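Local coordinates for Rho-class glutathione S-transferase (Laternula elliptica, PDB 3QAV), which probably transfers glutathione to electrophilic substrates, conjugating them through the thiol sulfur, at residues 175-189 against 211-223. Numbering follows the deposited sequence.
Sequences FVATKEFTMADVFFF and KYYNMMMDRPTIV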
ATOM      1  N   PHE A 175     -10.180  -9.714  17.205  1.00 30.29           N
ATOM      2  CA  PHE A 175      -9.712  -9.541  15.835  1.00 29.91           C
ATOM      3  C   PHE A 175      -8.517  -8.581  15.780  1.00 29.93           C
ATOM      4  O   PHE A 175      -8.069  -8.087  16.816  1.00 30.97           O
ATOM      5  CB  PHE A 175     -10.879  -9.080  14.965  1.00 28.76           C
ATOM      6  CG  PHE A 175     -12.001 -10.089  14.900  1.00 33.38           C
ATOM      7  CD1 PHE A 175     -12.044 -11.045  13.883  1.00 32.15           C
ATOM      8  CD2 PHE A 175     -12.989 -10.115  15.883  1.00 33.13           C
ATOM      9  CE1 PHE A 175     -13.055 -12.010  13.850  1.00 33.34           C
ATOM     10  CE2 PHE A 175     -14.005 -11.079  15.858  1.00 34.18           C
ATOM     11  CZ  PHE A 175     -14.035 -12.028  14.838  1.00 33.60           C
ATOM     12  N   VAL A 176      -7.999  -8.310  14.589  1.00 26.15           N
ATOM     13  CA  VAL A 176      -6.801  -7.479  14.474  1.00 24.12           C
ATOM     14  C   VAL A 176      -6.908  -5.976  14.764  1.00 24.08           C
ATOM     15  O   VAL A 176      -5.904  -5.342  15.097  1.00 25.33           O
ATOM     16  CB  VAL A 176      -6.137  -7.690  13.088  1.00 22.81           C
ATOM     17  CG1 VAL A 176      -6.869  -6.868  12.021  1.00 19.08           C
ATOM     18  CG2 VAL A 176      -4.647  -7.338  13.163  1.00 20.46           C
ATOM     19  N   ALA A 177      -8.104  -5.405  14.660  1.00 24.05           N
ATOM     20  CA  ALA A 177      -8.275  -3.973  14.917  1.00 25.62           C
ATOM     21  C   ALA A 177      -9.297  -3.669  16.011  1.00 26.64           C
ATOM     22  O   ALA A 177      -9.166  -2.684  16.740  1.00 25.14           O
ATOM     23  CB  ALA A 177      -8.671  -3.255  13.627  1.00 26.90           C
ATOM     24  N   THR A 178     -10.315  -4.515  16.118  1.00 25.66           N
ATOM     25  CA  THR A 178     -11.358  -4.329  17.119  1.00 27.86           C
ATOM     26  C   THR A 178     -11.812  -5.702  17.589  1.00 28.16           C
ATOM     27  O   THR A 178     -11.238  -6.715  17.206  1.00 30.52           O
ATOM     28  CB  THR A 178     -12.578  -3.610  16.526  1.00 27.41           C
ATOM     29  OG1 THR A 178     -13.238  -4.489  15.615  1.00 26.72           O
ATOM     30  CG2 THR A 178     -12.159  -2.360  15.768  1.00 28.57           C
ATOM     31  N   LYS A 179     -12.850  -5.740  18.414  1.00 31.18           N
ATOM     32  CA  LYS A 179     -13.373  -7.013  18.900  1.00 34.57           C
ATOM     33  C   LYS A 179     -14.361  -7.617  17.898  1.00 35.55           C
ATOM     34  O   LYS A 179     -15.030  -8.610  18.184  1.00 35.56           O
ATOM     35  CB  LYS A 179     -14.044  -6.824  20.262  1.00 36.26           C
ATOM     36  CG  LYS A 179     -13.063  -6.511  21.375  1.00 38.53           C
ATOM     37  CD  LYS A 179     -13.771  -6.275  22.694  1.00 41.62           C
ATOM     38  CE  LYS A 179     -12.776  -5.906  23.786  1.00 44.49           C
ATOM     39  NZ  LYS A 179     -11.776  -6.992  24.020  1.00 44.52           N
ATOM     40  N   GLU A 180     -14.440  -7.002  16.722  1.00 34.80           N
ATOM     41  CA  GLU A 180     -15.313  -7.468  15.652  1.00 35.67           C
ATOM     42  C   GLU A 180     -14.512  -7.643  14.361  1.00 34.96           C
ATOM     43  O   GLU A 180     -13.481  -6.997  14.155  1.00 34.24           O
ATOM     44  CB  GLU A 180     -16.439  -6.456  15.391  1.00 37.97           C
ATOM     45  CG  GLU A 180     -17.638  -6.559  16.314  1.00 43.25           C
ATOM     46  CD  GLU A 180     -18.710  -5.534  15.972  1.00 45.73           C
ATOM     47  OE1 GLU A 180     -18.966  -5.314  14.770  1.00 46.83           O
ATOM     48  OE2 GLU A 180     -19.305  -4.956  16.902  1.00 48.27           O
ATOM     49  N   PHE A 181     -14.992  -8.524  13.496  1.00 32.01           N
ATOM     50  CA  PHE A 181     -14.358  -8.762  12.205  1.00 31.43           C
ATOM     51  C   PHE A 181     -14.549  -7.474  11.383  1.00 29.31           C
ATOM     52  O   PHE A 181     -15.637  -6.901  11.372  1.00 29.26           O
ATOM     53  CB  PHE A 181     -15.051  -9.940  11.516  1.00 29.40           C
ATOM     54  CG  PHE A 181     -14.590 -10.185  10.109  1.00 32.18           C
ATOM     55  CD1 PHE A 181     -13.555 -11.080   9.849  1.00 32.45           C
ATOM     56  CD2 PHE A 181     -15.198  -9.526   9.039  1.00 31.55           C
ATOM     57  CE1 PHE A 181     -13.130 -11.320   8.536  1.00 34.40           C
ATOM     58  CE2 PHE A 181     -14.782  -9.755   7.727  1.00 33.67           C
ATOM     59  CZ  PHE A 181     -13.745 -10.656   7.473  1.00 34.84           C
ATOM     60  N   THR A 182     -13.495  -7.014  10.713  1.00 27.46           N
ATOM     61  CA  THR A 182     -13.576  -5.794   9.908  1.00 25.14           C
ATOM     62  C   THR A 182     -12.672  -5.901   8.687  1.00 25.08           C
ATOM     63  O   THR A 182     -11.991  -6.906   8.500  1.00 23.63           O
ATOM     64  CB  THR A 182     -13.133  -4.551  10.713  1.00 24.76           C
ATOM     65  OG1 THR A 182     -11.747  -4.675  11.054  1.00 24.39           O
ATOM     66  CG2 THR A 182     -13.952  -4.419  11.992  1.00 24.44           C
ATOM     67  N   MET A 183     -12.658  -4.855   7.866  1.00 23.21           N
ATOM     68  CA  MET A 183     -11.828  -4.846   6.663  1.00 24.60           C
ATOM     69  C   MET A 183     -10.370  -5.144   7.009  1.00 23.21           C
ATOM     70  O   MET A 183      -9.656  -5.726   6.206  1.00 24.12           O
ATOM     71  CB  MET A 183     -11.912  -3.486   5.952  1.00 22.15           C
ATOM     72  CG  MET A 183     -11.238  -3.470   4.580  1.00 23.66           C
ATOM     73  SD  MET A 183     -12.040  -4.576   3.389  1.00 26.65           S
ATOM     74  CE  MET A 183     -13.436  -3.580   2.883  1.00 19.73           C
ATOM     75  N   ALA A 184      -9.936  -4.745   8.203  1.00 23.41           N
ATOM     76  CA  ALA A 184      -8.558  -4.980   8.631  1.00 24.52           C
ATOM     77  C   ALA A 184      -8.203  -6.466   8.636  1.00 24.48           C
ATOM     78  O   ALA A 184      -7.080  -6.844   8.284  1.00 24.22           O
ATOM     79  CB  ALA A 184      -8.326  -4.393  10.017  1.00 24.26           C
ATOM     80  N   ASP A 185      -9.151  -7.311   9.040  1.00 24.12           N
ATOM     81  CA  ASP A 185      -8.901  -8.748   9.068  1.00 23.70           C
ATOM     82  C   ASP A 185      -8.822  -9.324   7.658  1.00 23.35           C
ATOM     83  O   ASP A 185      -8.160 -10.335   7.421  1.00 24.81           O
ATOM     84  CB  ASP A 185      -9.986  -9.455   9.872  1.00 23.13           C
ATOM     85  CG  ASP A 185      -9.975  -9.036  11.323  1.00 25.35           C
ATOM     86  OD1 ASP A 185     -10.838  -8.221  11.718  1.00 22.88           O
ATOM     87  OD2 ASP A 185      -9.080  -9.510  12.060  1.00 23.80           O
ATOM     88  N   VAL A 186      -9.495  -8.668   6.726  1.00 21.74           N
ATOM     89  CA  VAL A 186      -9.488  -9.098   5.334  1.00 23.58           C
ATOM     90  C   VAL A 186      -8.063  -8.942   4.794  1.00 22.83           C
ATOM     91  O   VAL A 186      -7.579  -9.766   4.011  1.00 22.89           O
ATOM     92  CB  VAL A 186     -10.441  -8.217   4.491  1.00 24.27           C
ATOM     93  CG1 VAL A 186     -10.153  -8.399   3.019  1.00 25.56           C
ATOM     94  CG2 VAL A 186     -11.883  -8.566   4.805  1.00 24.16           C
ATOM     95  N   PHE A 187      -7.399  -7.876   5.219  1.00 22.65           N
ATOM     96  CA  PHE A 187      -6.039  -7.604   4.770  1.00 24.13           C
ATOM     97  C   PHE A 187      -5.023  -8.428   5.541  1.00 22.84           C
ATOM     98  O   PHE A 187      -4.059  -8.939   4.980  1.00 23.17           O
ATOM     99  CB  PHE A 187      -5.699  -6.116   4.963  1.00 25.70           C
ATOM    100  CG  PHE A 187      -6.345  -5.195   3.959  1.00 26.32           C
ATOM    101  CD1 PHE A 187      -7.715  -5.225   3.738  1.00 26.22           C
ATOM    102  CD2 PHE A 187      -5.572  -4.282   3.241  1.00 26.90           C
ATOM    103  CE1 PHE A 187      -8.310  -4.361   2.815  1.00 26.52           C
ATOM    104  CE2 PHE A 187      -6.157  -3.415   2.319  1.00 27.58           C
ATOM    105  CZ  PHE A 187      -7.528  -3.457   2.108  1.00 28.48           C
ATOM    106  N   PHE A 188      -5.250  -8.559   6.839  1.00 23.55           N
ATOM    107  CA  PHE A 188      -4.312  -9.259   7.711  1.00 25.02           C
ATOM    108  C   PHE A 188      -4.239 -10.774   7.591  1.00 25.95           C
ATOM    109  O   PHE A 188      -3.181 -11.329   7.331  1.00 27.18           O
ATOM    110  CB  PHE A 188      -4.614  -8.886   9.165  1.00 24.45           C
ATOM    111  CG  PHE A 188      -3.640  -9.454  10.153  1.00 24.30           C
ATOM    112  CD1 PHE A 188      -2.288  -9.136  10.078  1.00 23.88           C
ATOM    113  CD2 PHE A 188      -4.077 -10.290  11.172  1.00 23.17           C
ATOM    114  CE1 PHE A 188      -1.383  -9.644  11.007  1.00 23.69           C
ATOM    115  CE2 PHE A 188      -3.177 -10.803  12.106  1.00 20.74           C
ATOM    116  CZ  PHE A 188      -1.833 -10.478  12.022  1.00 23.09           C
ATOM    117  N   PHE A 189      -5.370 -11.438   7.787  1.00 26.94           N
ATOM    118  CA  PHE A 189      -5.417 -12.891   7.751  1.00 25.52           C
ATOM    119  C   PHE A 189      -4.717 -13.576   6.578  1.00 26.16           C
ATOM    120  O   PHE A 189      -3.914 -14.485   6.782  1.00 26.14           O
ATOM    121  CB  PHE A 189      -6.863 -13.369   7.814  1.00 25.80           C
ATOM    122  CG  PHE A 189      -6.996 -14.846   7.697  1.00 25.38           C
ATOM    123  CD1 PHE A 189      -6.701 -15.669   8.778  1.00 25.23           C
ATOM    124  CD2 PHE A 189      -7.360 -15.425   6.482  1.00 24.18           C
ATOM    125  CE1 PHE A 189      -6.767 -17.050   8.650  1.00 25.06           C
ATOM    126  CE2 PHE A 189      -7.425 -16.791   6.347  1.00 26.05           C
ATOM    127  CZ  PHE A 189      -7.128 -17.610   7.431  1.00 25.55           C
ATOM    128  N   LYS A 211      -3.879 -18.250  17.852  1.00 29.98           N
ATOM    129  CA  LYS A 211      -5.267 -18.339  18.287  1.00 31.24           C
ATOM    130  C   LYS A 211      -6.154 -17.623  17.268  1.00 32.06           C
ATOM    131  O   LYS A 211      -7.253 -18.085  16.940  1.00 30.68           O
ATOM    132  CB  LYS A 211      -5.402 -17.689  19.667  1.00 32.89           C
ATOM    133  CG  LYS A 211      -6.814 -17.582  20.204  1.00 35.75           C
ATOM    134  CD  LYS A 211      -6.796 -16.927  21.583  1.00 36.72           C
ATOM    135  CE  LYS A 211      -8.195 -16.789  22.158  1.00 41.42           C
ATOM    136  NZ  LYS A 211      -8.180 -16.204  23.527  1.00 42.77           N
ATOM    137  N   TYR A 212      -5.663 -16.491  16.772  1.00 32.39           N
ATOM    138  CA  TYR A 212      -6.380 -15.699  15.777  1.00 30.29           C
ATOM    139  C   TYR A 212      -6.503 -16.528  14.504  1.00 28.73           C
ATOM    140  O   TYR A 212      -7.574 -16.627  13.916  1.00 27.38           O
ATOM    141  CB  TYR A 212      -5.615 -14.404  15.479  1.00 30.00           C
ATOM    142  CG  TYR A 212      -6.184 -13.595  14.321  1.00 30.84           C
ATOM    143  CD1 TYR A 212      -7.347 -12.840  14.469  1.00 30.57           C
ATOM    144  CD2 TYR A 212      -5.557 -13.600  13.074  1.00 29.47           C
ATOM    145  CE1 TYR A 212      -7.868 -12.107  13.398  1.00 29.70           C
ATOM    146  CE2 TYR A 212      -6.065 -12.879  12.004  1.00 26.24           C
ATOM    147  CZ  TYR A 212      -7.215 -12.135  12.169  1.00 28.66           C
ATOM    148  OH  TYR A 212      -7.703 -11.413  11.106  1.00 30.33           O
ATOM    149  N   TYR A 213      -5.395 -17.133  14.095  1.00 28.69           N
ATOM    150  CA  TYR A 213      -5.368 -17.961  12.900  1.00 31.17           C
ATOM    151  C   TYR A 213      -6.371 -19.111  12.988  1.00 32.51           C
ATOM    152  O   TYR A 213      -7.117 -19.372  12.047  1.00 31.50           O
ATOM    153  CB  TYR A 213      -3.970 -18.536  12.688  1.00 29.03           C
ATOM    154  CG  TYR A 213      -3.899 -19.502  11.531  1.00 31.59           C
ATOM    155  CD1 TYR A 213      -3.936 -19.046  10.218  1.00 32.72           C
ATOM    156  CD2 TYR A 213      -3.820 -20.877  11.748  1.00 32.50           C
ATOM    157  CE1 TYR A 213      -3.895 -19.926   9.150  1.00 31.77           C
ATOM    158  CE2 TYR A 213      -3.778 -21.771  10.680  1.00 33.72           C
ATOM    159  CZ  TYR A 213      -3.816 -21.285   9.385  1.00 32.62           C
ATOM    160  OH  TYR A 213      -3.786 -22.147   8.322  1.00 33.10           O
ATOM    161  N   ASN A 214      -6.370 -19.807  14.118  1.00 33.63           N
ATOM    162  CA  ASN A 214      -7.285 -20.925  14.316  1.00 35.88           C
ATOM    163  C   ASN A 214      -8.735 -20.478  14.251  1.00 35.11           C
ATOM    164  O   ASN A 214      -9.551 -21.118  13.597  1.00 35.52           O
ATOM    165  CB  ASN A 214      -7.010 -21.603  15.661  1.00 36.72           C
ATOM    166  CG  ASN A 214      -5.801 -22.509  15.611  1.00 38.60           C
ATOM    167  OD1 ASN A 214      -5.155 -22.755  16.625  1.00 41.48           O
ATOM    168  ND2 ASN A 214      -5.497 -23.023  14.428  1.00 38.75           N
ATOM    169  N   MET A 215      -9.058 -19.386  14.934  1.00 34.32           N
ATOM    170  CA  MET A 215     -10.429 -18.890  14.916  1.00 36.15           C
ATOM    171  C   MET A 215     -10.854 -18.569  13.488  1.00 35.93           C
ATOM    172  O   MET A 215     -11.914 -19.000  13.031  1.00 35.64           O
ATOM    173  CB  MET A 215     -10.575 -17.625  15.764  1.00 37.18           C
ATOM    174  CG  MET A 215     -11.828 -16.824  15.410  1.00 40.52           C
ATOM    175  SD  MET A 215     -12.002 -15.275  16.294  1.00 44.88           S
ATOM    176  CE  MET A 215     -10.834 -14.229  15.392  1.00 45.25           C
ATOM    177  N   MET A 216     -10.019 -17.802  12.798  1.00 34.41           N
ATOM    178  CA  MET A 216     -10.303 -17.396  11.427  1.00 32.87           C
ATOM    179  C   MET A 216     -10.404 -18.578  10.467  1.00 30.20           C
ATOM    180  O   MET A 216     -11.241 -18.574   9.565  1.00 29.03           O
ATOM    181  CB  MET A 216      -9.231 -16.412  10.953  1.00 32.02           C
ATOM    182  CG  MET A 216      -9.295 -15.061  11.643  1.00 31.22           C
ATOM    183  SD  MET A 216     -10.727 -14.056  11.133  1.00 32.32           S
ATOM    184  CE  MET A 216     -10.010 -13.139   9.749  1.00 32.48           C
ATOM    185  N   MET A 217      -9.553 -19.583  10.658  1.00 31.38           N
ATOM    186  CA  MET A 217      -9.572 -20.777   9.808  1.00 32.04           C
ATOM    187  C   MET A 217     -10.865 -21.569   9.948  1.00 32.86           C
ATOM    188  O   MET A 217     -11.163 -22.425   9.118  1.00 34.03           O
ATOM    189  CB  MET A 217      -8.401 -21.693  10.138  1.00 32.54           C
ATOM    190  CG  MET A 217      -7.116 -21.312   9.447  1.00 33.76           C
ATOM    191  SD  MET A 217      -7.262 -21.434   7.660  1.00 34.21           S
ATOM    192  CE  MET A 217      -7.056 -23.218   7.440  1.00 34.45           C
ATOM    193  N   ASP A 218     -11.619 -21.295  11.006  1.00 30.98           N
ATOM    194  CA  ASP A 218     -12.883 -21.977  11.228  1.00 33.42           C
ATOM    195  C   ASP A 218     -14.058 -21.123  10.731  1.00 32.34           C
ATOM    196  O   ASP A 218     -15.194 -21.579  10.692  1.00 31.29           O
ATOM    197  CB  ASP A 218     -13.044 -22.323  12.715  1.00 36.58           C
ATOM    198  CG  ASP A 218     -12.157 -23.500  13.145  1.00 42.02           C
ATOM    199  OD1 ASP A 218     -12.245 -24.573  12.509  1.00 45.60           O
ATOM    200  OD2 ASP A 218     -11.378 -23.363  14.119  1.00 44.18           O
ATOM    201  N   ARG A 219     -13.774 -19.888  10.336  1.00 30.12           N
ATOM    202  CA  ARG A 219     -14.801 -18.991   9.826  1.00 29.31           C
ATOM    203  C   ARG A 219     -15.214 -19.486   8.435  1.00 30.75           C
ATOM    204  O   ARG A 219     -14.387 -19.598   7.533  1.00 28.72           O
ATOM    205  CB  ARG A 219     -14.233 -17.572   9.762  1.00 32.15           C
ATOM    206  CG  ARG A 219     -15.262 -16.465   9.670  1.00 30.71           C
ATOM    207  CD  ARG A 219     -14.567 -15.099   9.653  1.00 31.09           C
ATOM    208  NE  ARG A 219     -15.518 -14.024   9.396  1.00 28.90           N
ATOM    209  CZ  ARG A 219     -16.303 -13.481  10.317  1.00 29.40           C
ATOM    210  NH1 ARG A 219     -17.145 -12.514   9.975  1.00 25.46           N
ATOM    211  NH2 ARG A 219     -16.230 -13.889  11.579  1.00 27.92           N
ATOM    212  N   PRO A 220     -16.510 -19.788   8.242  1.00 32.51           N
ATOM    213  CA  PRO A 220     -17.015 -20.283   6.956  1.00 32.36           C
ATOM    214  C   PRO A 220     -16.550 -19.578   5.678  1.00 32.49           C
ATOM    215  O   PRO A 220     -16.241 -20.246   4.687  1.00 28.97           O
ATOM    216  CB  PRO A 220     -18.536 -20.251   7.139  1.00 33.23           C
ATOM    217  CG  PRO A 220     -18.747 -19.229   8.217  1.00 36.14           C
ATOM    218  CD  PRO A 220     -17.624 -19.505   9.166  1.00 34.49           C
ATOM    219  N   THR A 221     -16.491 -18.247   5.692  1.00 31.45           N
ATOM    220  CA  THR A 221     -16.057 -17.501   4.512  1.00 30.90           C
ATOM    221  C   THR A 221     -14.592 -17.759   4.171  1.00 31.47           C
ATOM    222  O   THR A 221     -14.208 -17.724   2.999  1.00 31.14           O
ATOM    223  CB  THR A 221     -16.250 -15.979   4.695  1.00 31.57           C
ATOM    224  OG1 THR A 221     -15.539 -15.542   5.861  1.00 31.60           O
ATOM    225  CG2 THR A 221     -17.728 -15.636   4.841  1.00 29.97           C
ATOM    226  N   ILE A 222     -13.772 -17.995   5.193  1.00 30.44           N
ATOM    227  CA  ILE A 222     -12.356 -18.268   4.978  1.00 31.57           C
ATOM    228  C   ILE A 222     -12.231 -19.690   4.438  1.00 32.70           C
ATOM    229  O   ILE A 222     -11.456 -19.944   3.519  1.00 32.92           O
ATOM    230  CB  ILE A 222     -11.511 -18.145   6.293  1.00 32.53           C
ATOM    231  CG1 ILE A 222     -11.197 -16.674   6.611  1.00 32.21           C
ATOM    232  CG2 ILE A 222     -10.174 -18.863   6.128  1.00 32.64           C
ATOM    233  CD1 ILE A 222     -12.375 -15.871   7.080  1.00 36.35           C
ATOM    234  N   VAL A 223     -12.997 -20.615   5.012  1.00 30.56           N
ATOM    235  CA  VAL A 223     -12.971 -22.001   4.559  1.00 30.91           C
ATOM    236  C   VAL A 223     -13.281 -22.044   3.068  1.00 32.20           C
ATOM    237  O   VAL A 223     -12.633 -22.765   2.310  1.00 32.52           O
ATOM    238  CB  VAL A 223     -14.021 -22.862   5.301  1.00 27.98           C
ATOM    239  CG1 VAL A 223     -14.036 -24.277   4.726  1.00 29.13           C
ATOM    240  CG2 VAL A 223     -13.701 -22.902   6.780  1.00 27.42           C
TER
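Asp-185 OD2 is gripped from two directions: Tyr-212 OH donates to its anti lone pair at 2.5 Å, and Val-176 N reaches its syn side at 3.0 Å in a nearly straight bond. Thr-182, at the N-cap, accepts weakly from Ala-184 N through OG1, and Asp-185 OD1 accepts from Thr-182 N, a capping box at the start of helix 183-197, consistent with the N-capping box known from the C-terminal domain of GSTs. A phenylalanine in place of Tyr-212, lacking the hydroxyl, would probably leave the buried carboxylate less firmly tied to helix 207-217. With CG anti to the backbone N (chi1 176°), the Phe-189 ring reaches across as a knob among Tyr-213, Met-216, Met-217 and Ile-222; Met-217 SD lies in the ring plane, 3.8 Å from Phe-189 CZ. Arg-219, extended from CG to NE, lays its guanidinium flat over one face of Phe-181, planes 7° apart, a cation-pi stack; Arg-219 NE also salt-bridges Glu-47 OE1. Met-215 CE sits over a face of Phe-175, 3.5 Å from Phe-175 CE1. Segments 183-189 and 211-217 cross at -106°, with helix 148-172 packing on Tyr-212 and Phe-188, and helix 36-47 meeting Phe-181, Phe-189 and Arg-219.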